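Local coordinates for GTN Reductase (Agrobacterium tumefaciens, PDB 5N6G), which is an FMN-containing ene-reductase of the Old Yellow Enzyme family, which probably reduces activated carbon-carbon double bonds with electrons from NADH or NADPH, at residues M21-R26 against V95-H100; T40-R45 against I51-T56; G55-I58 against G62-Y65; I177-A180 against L184-Q187. All coordinates share one frame; numbering follows the deposited sequence.

Interaction 1: M21-R26 against V95-H100. With FMN (flavin mononucleotide), chain B; 8OZ (2-Phenylacrylic acid), chain C.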
loop_
_atom_site.group_PDB
_atom_site.type_symbol
_atom_site.label_atom_id
_atom_site.label_comp_id
_atom_site.label_asym_id
_atom_site.label_seq_id
_atom_site.Cartn_x
_atom_site.Cartn_y
_atom_site.Cartn_z
ATOM N N MET A 21 -4.866 7.605 -7.048
ATOM C CA MET A 21 -3.663 8.099 -6.383
ATOM C C MET A 21 -3.028 6.953 -5.602
ATOM O O MET A 21 -3.603 6.443 -4.621
ATOM C CB MET A 21 -3.978 9.276 -5.462
ATOM C CG MET A 21 -2.767 9.774 -4.698
ATOM S SD MET A 21 -3.165 11.256 -3.781
ATOM C CE MET A 21 -1.736 11.409 -2.700
ATOM N N ALA A 22 -1.855 6.527 -6.055
ATOM C CA ALA A 22 -1.141 5.445 -5.400
ATOM C C ALA A 22 -0.703 5.853 -3.987
ATOM O O ALA A 22 -0.571 7.046 -3.678
ATOM C CB ALA A 22 0.086 5.050 -6.206
ATOM N N PRO A 23 -0.457 4.871 -3.118
ATOM C CA PRO A 23 -0.025 5.181 -1.746
ATOM C C PRO A 23 1.369 5.793 -1.754
ATOM O O PRO A 23 2.275 5.290 -2.424
ATOM C CB PRO A 23 -0.027 3.818 -1.055
ATOM C CG PRO A 23 0.137 2.809 -2.185
ATOM C CD PRO A 23 -0.612 3.423 -3.346
ATOM N N LEU A 24 1.544 6.881 -1.005
ATOM C CA LEU A 24 2.808 7.606 -0.999
ATOM C C LEU A 24 3.171 8.052 0.416
ATOM O O LEU A 24 2.651 9.064 0.900
ATOM C CB LEU A 24 2.721 8.811 -1.921
ATOM C CG LEU A 24 2.460 8.510 -3.397
ATOM C CD1 LEU A 24 1.828 9.728 -4.057
ATOM C CD2 LEU A 24 3.765 8.112 -4.054
ATOM N N THR A 25 4.110 7.348 1.036
ATOM C CA THR A 25 4.714 7.771 2.305
ATOM C C THR A 25 5.425 9.106 2.150
ATOM O O THR A 25 6.298 9.276 1.287
ATOM C CB THR A 25 5.698 6.688 2.770
ATOM O OG1 THR A 25 4.958 5.507 3.091
ATOM C CG2 THR A 25 6.481 7.112 4.009
ATOM N N ARG A 26 5.047 10.078 2.988
ATOM C CA ARG A 26 5.652 11.400 2.937
ATOM C C ARG A 26 6.286 11.841 4.248
ATOM O O ARG A 26 6.950 12.872 4.260
ATOM C CB ARG A 26 4.612 12.461 2.508
ATOM C CG ARG A 26 3.734 12.070 1.287
ATOM C CD ARG A 26 4.531 11.829 0.015
ATOM N NE ARG A 26 5.390 12.971 -0.294
ATOM C CZ ARG A 26 5.003 14.057 -0.957
ATOM N NH1 ARG A 26 3.767 14.152 -1.433
ATOM N NH2 ARG A 26 5.850 15.039 -1.153
ATOM N N VAL A 95 -9.309 5.200 0.567
ATOM C CA VAL A 95 -9.088 3.986 1.338
ATOM C C VAL A 95 -7.756 4.111 2.068
ATOM O O VAL A 95 -6.797 4.711 1.570
ATOM C CB VAL A 95 -9.113 2.722 0.464
ATOM C CG1 VAL A 95 -10.507 2.520 -0.136
ATOM C CG2 VAL A 95 -8.064 2.788 -0.629
ATOM N N ALA A 96 -7.701 3.529 3.255
ATOM C CA ALA A 96 -6.494 3.548 4.073
ATOM C C ALA A 96 -5.616 2.358 3.727
ATOM O O ALA A 96 -6.098 1.215 3.729
ATOM C CB ALA A 96 -6.860 3.491 5.555
ATOM N N GLN A 97 -4.338 2.611 3.446
ATOM C CA GLN A 97 -3.400 1.517 3.190
ATOM C C GLN A 97 -2.877 1.030 4.536
ATOM O O GLN A 97 -1.919 1.583 5.071
ATOM C CB GLN A 97 -2.247 1.935 2.277
ATOM C CG GLN A 97 -1.448 0.686 1.907
ATOM C CD GLN A 97 -0.154 0.918 1.168
ATOM O OE1 GLN A 97 0.720 1.678 1.596
ATOM N NE2 GLN A 97 0.011 0.198 0.079
ATOM N N ILE A 98 -3.479 -0.023 5.070
ATOM C CA ILE A 98 -3.148 -0.456 6.424
ATOM C C ILE A 98 -1.902 -1.337 6.371
ATOM O O ILE A 98 -1.787 -2.251 5.542
ATOM C CB ILE A 98 -4.350 -1.138 7.106
ATOM C CG1 ILE A 98 -4.831 -2.393 6.368
ATOM C CG2 ILE A 98 -5.491 -0.090 7.286
ATOM C CD1 ILE A 98 -5.981 -3.118 7.137
ATOM N N TRP A 99 -0.952 -1.046 7.246
ATOM C CA TRP A 99 0.441 -1.405 7.040
ATOM C C TRP A 99 1.035 -2.077 8.272
ATOM O O TRP A 99 0.744 -1.695 9.400
ATOM C CB TRP A 99 1.198 -0.140 6.751
ATOM C CG TRP A 99 2.575 -0.223 6.192
ATOM C CD1 TRP A 99 3.191 -1.288 5.596
ATOM C CD2 TRP A 99 3.489 0.871 6.116
ATOM N NE1 TRP A 99 4.445 -0.913 5.158
ATOM C CE2 TRP A 99 4.654 0.407 5.468
ATOM C CE3 TRP A 99 3.430 2.203 6.538
ATOM C CZ2 TRP A 99 5.735 1.235 5.222
ATOM C CZ3 TRP A 99 4.492 3.021 6.307
ATOM C CH2 TRP A 99 5.646 2.539 5.664
ATOM N N HIS A 100 1.875 -3.072 8.043
ATOM C CA HIS A 100 2.794 -3.581 9.048
ATOM C C HIS A 100 4.115 -3.815 8.340
ATOM O O HIS A 100 4.185 -4.579 7.370
ATOM C CB HIS A 100 2.289 -4.877 9.716
ATOM C CG HIS A 100 3.027 -5.239 10.957
ATOM N ND1 HIS A 100 4.395 -5.396 11.004
ATOM C CD2 HIS A 100 2.575 -5.478 12.211
ATOM C CE1 HIS A 100 4.755 -5.691 12.242
ATOM N NE2 HIS A 100 3.668 -5.759 12.991
HETATM N N1 FMN B . 4.058 2.198 -2.092
HETATM C C2 FMN B . 3.216 1.708 -1.124
HETATM O O2 FMN B . 2.592 0.634 -1.277
HETATM N N3 FMN B . 3.026 2.428 0.035
HETATM C C4 FMN B . 3.647 3.619 0.361
HETATM O O4 FMN B . 3.371 4.206 1.406
HETATM C C4A FMN B . 4.556 4.112 -0.651
HETATM N N5 FMN B . 5.161 5.253 -0.435
HETATM C C5A FMN B . 5.900 5.793 -1.473
HETATM C C6 FMN B . 6.454 7.057 -1.303
HETATM C C7 FMN B . 7.105 7.695 -2.349
HETATM C C7M FMN B . 7.661 9.079 -2.124
HETATM C C8 FMN B . 7.222 7.060 -3.591
HETATM C C8M FMN B . 7.866 7.749 -4.763
HETATM C C9 FMN B . 6.690 5.784 -3.762
HETATM C C9A FMN B . 6.023 5.154 -2.712
HETATM N N10 FMN B . 5.376 3.912 -2.888
HETATM C C10 FMN B . 4.659 3.350 -1.868
HETATM C "C1'" FMN B . 5.333 3.333 -4.239
HETATM C "C2'" FMN B . 4.278 4.023 -5.093
HETATM O "O2'" FMN B . 2.965 3.766 -4.580
HETATM C "C3'" FMN B . 4.322 3.600 -6.562
HETATM O "O3'" FMN B . 4.203 2.182 -6.655
HETATM C "C4'" FMN B . 5.601 4.025 -7.283
HETATM O "O4'" FMN B . 5.831 5.423 -7.098
HETATM C "C5'" FMN B . 5.575 3.669 -8.758
HETATM O "O5'" FMN B . 4.508 4.371 -9.427
HETATM P P FMN B . 4.717 5.670 -10.379
HETATM O O1P FMN B . 5.576 5.192 -11.530
HETATM O O2P FMN B . 5.461 6.682 -9.523
HETATM O O3P FMN B . 3.341 6.078 -10.759
HETATM C C4 8OZ C . 9.082 4.903 0.284
HETATM C C5 8OZ C . 9.614 5.282 1.495
HETATM C C6 8OZ C . 9.198 4.656 2.648
HETATM C C7 8OZ C . 8.238 3.661 2.596
HETATM C C8 8OZ C . 6.589 1.231 0.282
HETATM C C 8OZ C . 5.592 2.335 2.234
HETATM O O 8OZ C . 5.633 0.510 0.121
HETATM C C1 8OZ C . 6.567 2.296 1.338
HETATM C C2 8OZ C . 7.681 3.284 1.381
HETATM C C3 8OZ C . 8.125 3.906 0.218
HETATM O O1 8OZ C . 7.686 1.113 -0.426
#

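Interaction 2: T40-R45 against I51-T56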
loop_
_atom_site.group_PDB
_atom_site.type_symbol
_atom_site.label_atom_id
_atom_site.label_comp_id
_atom_site.label_asym_id
_atom_site.label_seq_id
_atom_site.Cartn_x
_atom_site.Cartn_y
_atom_site.Cartn_z
ATOM N N THR A 40 -4.862 19.288 3.950
ATOM C CA THR A 40 -4.793 20.084 2.731
ATOM C C THR A 40 -4.267 19.243 1.575
ATOM O O THR A 40 -4.803 19.280 0.465
ATOM C CB THR A 40 -3.900 21.296 2.976
ATOM O OG1 THR A 40 -4.503 22.070 4.013
ATOM C CG2 THR A 40 -3.715 22.155 1.712
ATOM N N TYR A 41 -3.200 18.494 1.829
ATOM C CA TYR A 41 -2.559 17.684 0.798
ATOM C C TYR A 41 -3.539 16.719 0.153
ATOM O O TYR A 41 -3.602 16.615 -1.082
ATOM C CB TYR A 41 -1.399 16.926 1.428
ATOM C CG TYR A 41 -0.783 15.777 0.663
ATOM C CD1 TYR A 41 0.029 15.995 -0.438
ATOM C CD2 TYR A 41 -0.942 14.468 1.104
ATOM C CE1 TYR A 41 0.633 14.928 -1.096
ATOM C CE2 TYR A 41 -0.334 13.407 0.459
ATOM C CZ TYR A 41 0.459 13.661 -0.639
ATOM O OH TYR A 41 1.084 12.617 -1.259
ATOM N N TYR A 42 -4.298 15.975 0.966
ATOM C CA TYR A 42 -5.227 15.014 0.381
ATOM C C TYR A 42 -6.409 15.715 -0.286
ATOM O O TYR A 42 -6.878 15.277 -1.347
ATOM C CB TYR A 42 -5.715 14.014 1.428
ATOM C CG TYR A 42 -4.700 12.947 1.735
ATOM C CD1 TYR A 42 -4.392 11.969 0.799
ATOM C CD2 TYR A 42 -4.033 12.910 2.954
ATOM C CE1 TYR A 42 -3.450 10.970 1.078
ATOM C CE2 TYR A 42 -3.109 11.922 3.235
ATOM C CZ TYR A 42 -2.809 10.961 2.289
ATOM O OH TYR A 42 -1.890 9.956 2.571
ATOM N N GLU A 43 -6.894 16.807 0.306
ATOM C CA GLU A 43 -8.028 17.514 -0.278
ATOM C C GLU A 43 -7.673 18.083 -1.649
ATOM O O GLU A 43 -8.539 18.150 -2.533
ATOM C CB GLU A 43 -8.501 18.624 0.674
ATOM C CG GLU A 43 -9.139 18.056 1.967
ATOM C CD GLU A 43 -9.247 19.075 3.105
ATOM O OE1 GLU A 43 -8.830 20.246 2.932
ATOM O OE2 GLU A 43 -9.762 18.699 4.184
ATOM N N GLN A 44 -6.409 18.485 -1.847
ATOM C CA GLN A 44 -5.949 19.017 -3.132
ATOM C C GLN A 44 -6.062 17.997 -4.253
ATOM O O GLN A 44 -6.116 18.388 -5.443
ATOM C CB GLN A 44 -4.488 19.449 -3.012
ATOM C CG GLN A 44 -4.284 20.771 -2.305
ATOM C CD GLN A 44 -2.819 21.167 -2.230
ATOM O OE1 GLN A 44 -1.931 20.372 -2.533
ATOM N NE2 GLN A 44 -2.569 22.397 -1.832
ATOM N N ARG A 45 -6.059 16.708 -3.895
ATOM C CA ARG A 45 -6.017 15.589 -4.828
ATOM C C ARG A 45 -7.323 14.793 -4.882
ATOM O O ARG A 45 -7.369 13.723 -5.496
ATOM C CB ARG A 45 -4.837 14.697 -4.459
ATOM C CG ARG A 45 -3.521 15.418 -4.707
ATOM C CD ARG A 45 -2.324 14.890 -3.889
ATOM N NE ARG A 45 -1.154 15.640 -4.328
ATOM C CZ ARG A 45 -0.875 16.883 -3.976
ATOM N NH1 ARG A 45 -1.667 17.528 -3.118
ATOM N NH2 ARG A 45 0.189 17.490 -4.499
ATOM N N ILE A 51 -8.323 7.724 -3.840
ATOM C CA ILE A 51 -7.062 7.950 -3.162
ATOM C C ILE A 51 -6.756 6.735 -2.312
ATOM O O ILE A 51 -7.611 6.305 -1.531
ATOM C CB ILE A 51 -7.128 9.204 -2.277
ATOM C CG1 ILE A 51 -7.254 10.470 -3.121
ATOM C CG2 ILE A 51 -5.892 9.274 -1.376
ATOM C CD1 ILE A 51 -7.534 11.735 -2.317
ATOM N N VAL A 52 -5.541 6.186 -2.450
ATOM C CA VAL A 52 -4.990 5.263 -1.463
ATOM C C VAL A 52 -4.039 6.072 -0.604
ATOM O O VAL A 52 -3.133 6.735 -1.133
ATOM C CB VAL A 52 -4.268 4.072 -2.116
ATOM C CG1 VAL A 52 -3.822 3.090 -1.059
ATOM C CG2 VAL A 52 -5.175 3.399 -3.146
ATOM N N THR A 53 -4.249 6.042 0.711
ATOM C CA THR A 53 -3.384 6.827 1.567
ATOM C C THR A 53 -1.964 6.270 1.540
ATOM O O THR A 53 -1.719 5.104 1.217
ATOM C CB THR A 53 -3.829 6.831 3.035
ATOM O OG1 THR A 53 -3.704 5.520 3.620
ATOM C CG2 THR A 53 -5.249 7.320 3.219
ATOM N N GLU A 54 -1.036 7.108 1.988
ATOM C CA GLU A 54 0.256 6.631 2.462
ATOM C C GLU A 54 0.062 5.437 3.382
ATOM O O GLU A 54 -0.940 5.335 4.088
ATOM C CB GLU A 54 0.979 7.751 3.221
ATOM C CG GLU A 54 0.308 8.209 4.523
ATOM C CD GLU A 54 0.599 9.675 4.847
ATOM O OE1 GLU A 54 1.675 9.982 5.422
ATOM O OE2 GLU A 54 -0.257 10.529 4.521
ATOM N N GLY A 55 1.047 4.552 3.428
ATOM C CA GLY A 55 0.961 3.454 4.362
ATOM C C GLY A 55 0.716 3.964 5.761
ATOM O O GLY A 55 1.357 4.932 6.206
ATOM N N THR A 56 -0.246 3.357 6.442
ATOM C CA THR A 56 -0.639 3.788 7.778
ATOM C C THR A 56 -0.623 2.585 8.713
ATOM O O THR A 56 -1.431 1.651 8.542
ATOM C CB THR A 56 -1.997 4.499 7.720
ATOM O OG1 THR A 56 -2.307 5.053 9.013
ATOM C CG2 THR A 56 -3.117 3.623 7.258
#

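Interaction 3: G55-I58 against G62-Y65. With 8OZ (2-Phenylacrylic acid), chain C.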
loop_
_atom_site.group_PDB
_atom_site.type_symbol
_atom_site.label_atom_id
_atom_site.label_comp_id
_atom_site.label_asym_id
_atom_site.label_seq_id
_atom_site.Cartn_x
_atom_site.Cartn_y
_atom_site.Cartn_z
ATOM N N GLY A 55 1.047 4.552 3.428
ATOM C CA GLY A 55 0.961 3.454 4.362
ATOM C C GLY A 55 0.716 3.964 5.761
ATOM O O GLY A 55 1.357 4.932 6.206
ATOM N N THR A 56 -0.246 3.357 6.442
ATOM C CA THR A 56 -0.639 3.788 7.778
ATOM C C THR A 56 -0.623 2.585 8.713
ATOM O O THR A 56 -1.431 1.651 8.542
ATOM C CB THR A 56 -1.997 4.499 7.720
ATOM O OG1 THR A 56 -2.307 5.053 9.013
ATOM C CG2 THR A 56 -3.117 3.623 7.258
ATOM N N PRO A 57 0.296 2.525 9.672
ATOM C CA PRO A 57 0.452 1.300 10.454
ATOM C C PRO A 57 -0.712 1.019 11.373
ATOM O O PRO A 57 -1.335 1.920 11.944
ATOM C CB PRO A 57 1.749 1.541 11.237
ATOM C CG PRO A 57 2.539 2.433 10.292
ATOM C CD PRO A 57 1.492 3.376 9.740
ATOM N N ILE A 58 -0.974 -0.284 11.523
ATOM C CA ILE A 58 -2.029 -0.775 12.412
ATOM C C ILE A 58 -1.623 -0.750 13.877
ATOM O O ILE A 58 -2.482 -0.914 14.762
ATOM C CB ILE A 58 -2.409 -2.215 12.017
ATOM C CG1 ILE A 58 -1.184 -3.126 12.141
ATOM C CG2 ILE A 58 -2.954 -2.250 10.596
ATOM C CD1 ILE A 58 -1.472 -4.594 11.823
ATOM N N GLY A 62 4.032 -2.147 14.031
ATOM C CA GLY A 62 4.032 -2.080 12.574
ATOM C C GLY A 62 4.677 -0.871 11.951
ATOM O O GLY A 62 4.683 -0.776 10.710
ATOM N N GLN A 63 5.170 0.070 12.761
ATOM C CA GLN A 63 5.875 1.257 12.272
ATOM C C GLN A 63 7.316 0.933 11.913
ATOM O O GLN A 63 8.027 0.299 12.694
ATOM C CB GLN A 63 5.922 2.361 13.331
ATOM C CG GLN A 63 4.616 3.070 13.548
ATOM C CD GLN A 63 4.383 4.209 12.583
ATOM O OE1 GLN A 63 5.010 4.307 11.515
ATOM N NE2 GLN A 63 3.425 5.071 12.939
ATOM N N GLY A 64 7.772 1.483 10.787
ATOM C CA GLY A 64 9.154 1.342 10.372
ATOM C C GLY A 64 9.889 2.622 10.045
ATOM O O GLY A 64 11.104 2.587 9.841
ATOM N N TYR A 65 9.165 3.755 9.989
ATOM C CA TYR A 65 9.738 5.059 9.656
ATOM C C TYR A 65 9.136 6.100 10.580
ATOM O O TYR A 65 7.999 5.969 11.039
ATOM C CB TYR A 65 9.462 5.479 8.196
ATOM C CG TYR A 65 9.835 4.408 7.208
ATOM C CD1 TYR A 65 8.969 3.377 6.943
ATOM C CD2 TYR A 65 11.079 4.379 6.609
ATOM C CE1 TYR A 65 9.286 2.379 6.078
ATOM C CE2 TYR A 65 11.414 3.360 5.743
ATOM C CZ TYR A 65 10.505 2.370 5.476
ATOM O OH TYR A 65 10.820 1.336 4.618
HETATM C C4 8OZ C . 9.082 4.903 0.284
HETATM C C5 8OZ C . 9.614 5.282 1.495
HETATM C C6 8OZ C . 9.198 4.656 2.648
HETATM C C7 8OZ C . 8.238 3.661 2.596
HETATM C C8 8OZ C . 6.589 1.231 0.282
HETATM C C 8OZ C . 5.592 2.335 2.234
HETATM O O 8OZ C . 5.633 0.510 0.121
HETATM C C1 8OZ C . 6.567 2.296 1.338
HETATM C C2 8OZ C . 7.681 3.284 1.381
HETATM C C3 8OZ C . 8.125 3.906 0.218
HETATM O O1 8OZ C . 7.686 1.113 -0.426
#

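Interaction 4: I177-A180 against L184-Q187. With FMN (flavin mononucleotide), chain B; 8OZ (2-Phenylacrylic acid), chain C.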
loop_
_atom_site.group_PDB
_atom_site.type_symbol
_atom_site.label_atom_id
_atom_site.label_comp_id
_atom_site.label_asym_id
_atom_site.label_seq_id
_atom_site.Cartn_x
_atom_site.Cartn_y
_atom_site.Cartn_z
ATOM N N ILE A 177 -5.023 -3.478 1.968
ATOM C CA ILE A 177 -4.024 -4.190 2.758
ATOM C C ILE A 177 -2.681 -4.067 2.052
ATOM O O ILE A 177 -2.539 -4.452 0.891
ATOM C CB ILE A 177 -4.422 -5.661 2.938
ATOM C CG1 ILE A 177 -5.679 -5.795 3.784
ATOM C CG2 ILE A 177 -3.300 -6.425 3.579
ATOM C CD1 ILE A 177 -6.409 -7.133 3.592
ATOM N N HIS A 178 -1.676 -3.536 2.746
ATOM C CA HIS A 178 -0.327 -3.466 2.184
ATOM C C HIS A 178 0.316 -4.843 2.223
ATOM O O HIS A 178 0.820 -5.282 3.263
ATOM C CB HIS A 178 0.528 -2.467 2.941
ATOM C CG HIS A 178 1.736 -2.016 2.189
ATOM N ND1 HIS A 178 2.325 -2.767 1.194
ATOM C CD2 HIS A 178 2.458 -0.871 2.273
ATOM C CE1 HIS A 178 3.343 -2.096 0.682
ATOM N NE2 HIS A 178 3.455 -0.949 1.329
ATOM N N ALA A 179 0.339 -5.531 1.084
ATOM C CA ALA A 179 0.952 -6.849 1.006
ATOM C C ALA A 179 2.058 -6.843 -0.033
ATOM O O ALA A 179 2.306 -7.850 -0.711
ATOM C CB ALA A 179 -0.081 -7.922 0.688
ATOM N N ALA A 180 2.753 -5.716 -0.128
ATOM C CA ALA A 180 3.697 -5.434 -1.181
ATOM C C ALA A 180 5.025 -4.943 -0.588
ATOM O O ALA A 180 5.197 -4.834 0.628
ATOM C CB ALA A 180 3.111 -4.400 -2.165
ATOM N N LEU A 184 5.669 -6.890 5.972
ATOM C CA LEU A 184 5.461 -8.118 6.755
ATOM C C LEU A 184 4.810 -9.228 5.934
ATOM O O LEU A 184 5.248 -10.381 5.996
ATOM C CB LEU A 184 4.621 -7.837 7.995
ATOM C CG LEU A 184 4.393 -9.063 8.900
ATOM C CD1 LEU A 184 5.688 -9.522 9.532
ATOM C CD2 LEU A 184 3.322 -8.767 9.973
ATOM N N ILE A 185 3.707 -8.930 5.247
ATOM C CA ILE A 185 2.987 -9.993 4.556
ATOM C C ILE A 185 3.871 -10.594 3.479
ATOM O O ILE A 185 3.917 -11.819 3.308
ATOM C CB ILE A 185 1.654 -9.474 3.996
ATOM C CG1 ILE A 185 0.734 -9.062 5.155
ATOM C CG2 ILE A 185 0.950 -10.563 3.185
ATOM C CD1 ILE A 185 -0.552 -8.368 4.737
ATOM N N GLU A 186 4.600 -9.747 2.749
ATOM C CA GLU A 186 5.521 -10.232 1.724
ATOM C C GLU A 186 6.660 -11.036 2.316
ATOM O O GLU A 186 7.182 -11.954 1.671
ATOM C CB GLU A 186 6.132 -9.081 0.928
ATOM C CG GLU A 186 5.492 -8.865 -0.371
ATOM C CD GLU A 186 6.424 -8.307 -1.449
ATOM O OE1 GLU A 186 7.667 -8.132 -1.266
ATOM O OE2 GLU A 186 5.850 -8.044 -2.511
ATOM N N GLN A 187 7.105 -10.670 3.515
ATOM C CA GLN A 187 8.158 -11.427 4.183
ATOM C C GLN A 187 7.734 -12.877 4.426
ATOM O O GLN A 187 8.537 -13.805 4.285
ATOM C CB GLN A 187 8.543 -10.738 5.496
ATOM C CG GLN A 187 9.295 -9.430 5.304
ATOM C CD GLN A 187 9.206 -8.481 6.498
ATOM O OE1 GLN A 187 9.206 -8.906 7.651
ATOM N NE2 GLN A 187 9.178 -7.189 6.213
HETATM N N1 FMN B . 4.058 2.198 -2.092
HETATM C C2 FMN B . 3.216 1.708 -1.124
HETATM O O2 FMN B . 2.592 0.634 -1.277
HETATM N N3 FMN B . 3.026 2.428 0.035
HETATM C C4 FMN B . 3.647 3.619 0.361
HETATM O O4 FMN B . 3.371 4.206 1.406
HETATM C C4A FMN B . 4.556 4.112 -0.651
HETATM N N5 FMN B . 5.161 5.253 -0.435
HETATM C C5A FMN B . 5.900 5.793 -1.473
HETATM C C6 FMN B . 6.454 7.057 -1.303
HETATM C C7 FMN B . 7.105 7.695 -2.349
HETATM C C7M FMN B . 7.661 9.079 -2.124
HETATM C C8 FMN B . 7.222 7.060 -3.591
HETATM C C8M FMN B . 7.866 7.749 -4.763
HETATM C C9 FMN B . 6.690 5.784 -3.762
HETATM C C9A FMN B . 6.023 5.154 -2.712
HETATM N N10 FMN B . 5.376 3.912 -2.888
HETATM C C10 FMN B . 4.659 3.350 -1.868
HETATM C "C1'" FMN B . 5.333 3.333 -4.239
HETATM C "C2'" FMN B . 4.278 4.023 -5.093
HETATM O "O2'" FMN B . 2.965 3.766 -4.580
HETATM C "C3'" FMN B . 4.322 3.600 -6.562
HETATM O "O3'" FMN B . 4.203 2.182 -6.655
HETATM C "C4'" FMN B . 5.601 4.025 -7.283
HETATM O "O4'" FMN B . 5.831 5.423 -7.098
HETATM C "C5'" FMN B . 5.575 3.669 -8.758
HETATM O "O5'" FMN B . 4.508 4.371 -9.427
HETATM P P FMN B . 4.717 5.670 -10.379
HETATM O O1P FMN B . 5.576 5.192 -11.530
HETATM O O2P FMN B . 5.461 6.682 -9.523
HETATM O O3P FMN B . 3.341 6.078 -10.759
HETATM C C4 8OZ C . 9.082 4.903 0.284
HETATM C C5 8OZ C . 9.614 5.282 1.495
HETATM C C6 8OZ C . 9.198 4.656 2.648
HETATM C C7 8OZ C . 8.238 3.661 2.596
HETATM C C8 8OZ C . 6.589 1.231 0.282
HETATM C C 8OZ C . 5.592 2.335 2.234
HETATM O O 8OZ C . 5.633 0.510 0.121
HETATM C C1 8OZ C . 6.567 2.296 1.338
HETATM C C2 8OZ C . 7.681 3.284 1.381
HETATM C C3 8OZ C . 8.125 3.906 0.218
HETATM O O1 8OZ C . 7.686 1.113 -0.426
HETATM O O HOH W 1 2.850 -6.007 5.088
HETATM O O HOH W 2 3.448 -8.749 -2.928
HETATM O O HOH W 3 4.072 -6.704 2.659
#

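Interaction 1: M21-R26 against V95-H100
Pro23 and Gln97 meet beside the pyrimidine end of the flavin. Pro23 CG lies 3.5 Å from Gln97 NE2, and CB packs near Gln97 OE1. The same proline ring also touches the flavin at C2 and N3, and Pro23 O accepts a hydrogen bond from the ribityl O2'. Leu24 turns away from 95-100 and lays CD2 against the dimethylbenzene ring of the flavin, 3.6 Å from C8. Thr25 grips the flavin twice. Its N donates to N5 at 2.8 Å, a nearly straight bond (165°), and OG1 donates to O4 at 2.7 Å. Thr25 OG1 also stands 4.0 Å from Trp99 CH2, and the methylene C of 2-phenylacrylic acid touches both side chains. Across from these residues, Gln97 is extended, with CG anti to the backbone N (chi1 -172°). Its amide reaches the flavin in a paired fashion: OE1 accepts from N3 and NE2 donates to O2 at 2.9 Å, which fixes the amide's rotation. The segment 21-26 leaves barrel strand 19-21, and 95-100 covers most of strand 94-99 and the first residue after it. Strand 50-57 runs between them in the sheet, and Val52 packs on both Pro23 and Gln97.

Interaction 2: T40-R45 against I51-T56
Two hydrogen bonds tie Tyr42 of helix 36-43 to Glu54, where strand 50-57 turns a corner. The phenol OH donates to Glu54 OE2 at 2.6 Å, on the anti side and somewhat out of the carboxylate plane. The same oxygen accepts from Glu54 N at 3.0 Å, with an N-H...O angle of 162°. Glu54 CG sits between its backbone N and carbonyl carbon (chi1 65°), which folds the carboxylate back to the phenol. Ring and carboxylate planes are 44° apart. Ile51 CG2 meets the Tyr42 ring obliquely, 3.8 Å from CD1. Ile51 CD1 rests near two carbonyls, those of Tyr42 and Arg45. Within 40-45, Tyr41 CD2 lies 3.8 Å above the plane of the Tyr42 ring. Arg45 NH1 donates to Tyr41 O and Gln44 OE1. These contacts join helix and second strand of the first beta-alpha-beta unit. The phenol OH is thus both donor and acceptor in a buried place, and its short bond would probably help stabilise a charged Glu54 carboxylate.

Interaction 3: G55-I58 against G62-Y65
The side-chain amide of Gln63 lies against the ring of Pro57, the two side chains crossing at about a right angle. Pro57 CG sits over one face of the Gln63 amide, 3.4 Å from CD and 3.3 Å from OE1. The other flat group is Tyr65. One face of its ring carries the phenyl group of 2-phenylacrylic acid: ligand C6 stands 3.9 Å above the plane, offset toward the rim. Gln63 reaches the proline by a bend in its chain (chi2 -85°), which brings the amide back over 55-58. The nitrogen end of that amide is held by other residues, since NE2 donates to Tyr72 OH and Val68 O. Backbone packing completes the contact, with Gly62 O 3.8 Å from Pro57 CB. The Tyr65 hydroxyl is hydrogen-bonded to that of Tyr183, another residue of the ligand pocket. Pro57 also packs on Trp99 of strand 94-99. Through the contacts of Gly62 and Gln63 with Pro57, the chain leaves the C-terminal end of barrel strand 50-57 and doubles back on it. Such loops at the C-terminal ends of the strands form the active-site mouth of a TIM barrel, and here Tyr65 forms part of the wall against the ligand's phenyl ring.

Interaction 4: I177-A180 against L184-Q187
Ile185 has CG2 anti to the backbone N and CG1 beside it (chi1 -65°), so its two branches reach different residues of 177-180. CD1 runs to Ile177 CG2 at 3.6 Å, where the side chains cross at about a right angle. CG2 sits on the methyl group of Ala179, 3.8 Å from CB. Glu186 is extended beyond CG, and its CG lies 3.4 Å from Ala179 O while OE2 lies 3.6 Å from Ala180 CA. Three waters add polar links. One joins His178 O to Ile185 N, a second Ala179 O to Glu186 OE2, and a third Ala180 O to Glu186 N. Gly182 N donates to Glu186 OE1, and Lys190 forms a salt bridge with OE2. Within 177-180, His178 ND1 accepts from Ala180 N at 3.3 Å, nearly in the ring plane. NE2 donates to ligand O at 2.9 Å. The Ala180 N bond probably helps hold the imidazole toward the ligand carboxylate, where flavin O2 lies 3.2 Å from NE2.

Overall arrangement
From the N terminus, the chain leaves strand 19-21 into the first half of interaction 1, which closes only at strand 94-99. Interactions 2 and 3 both lie within that long loop. Interaction 2 closes the short turn between helix 36-43 and strand 50-57. Interaction 3 starts on the end of the same strand, sharing Gly55 and Thr56, and closes the next turn. Interaction 4 follows in series and closes the turn between strand 174-178 and helix 184-189. Strand 94-99 links them: it pairs with strand 50-57 on one side and strand 174-178 on the other. Together the contacts tie the first four barrel strands around the flavin, and interactions 1, 3 and 4 all touch 2-phenylacrylic acid.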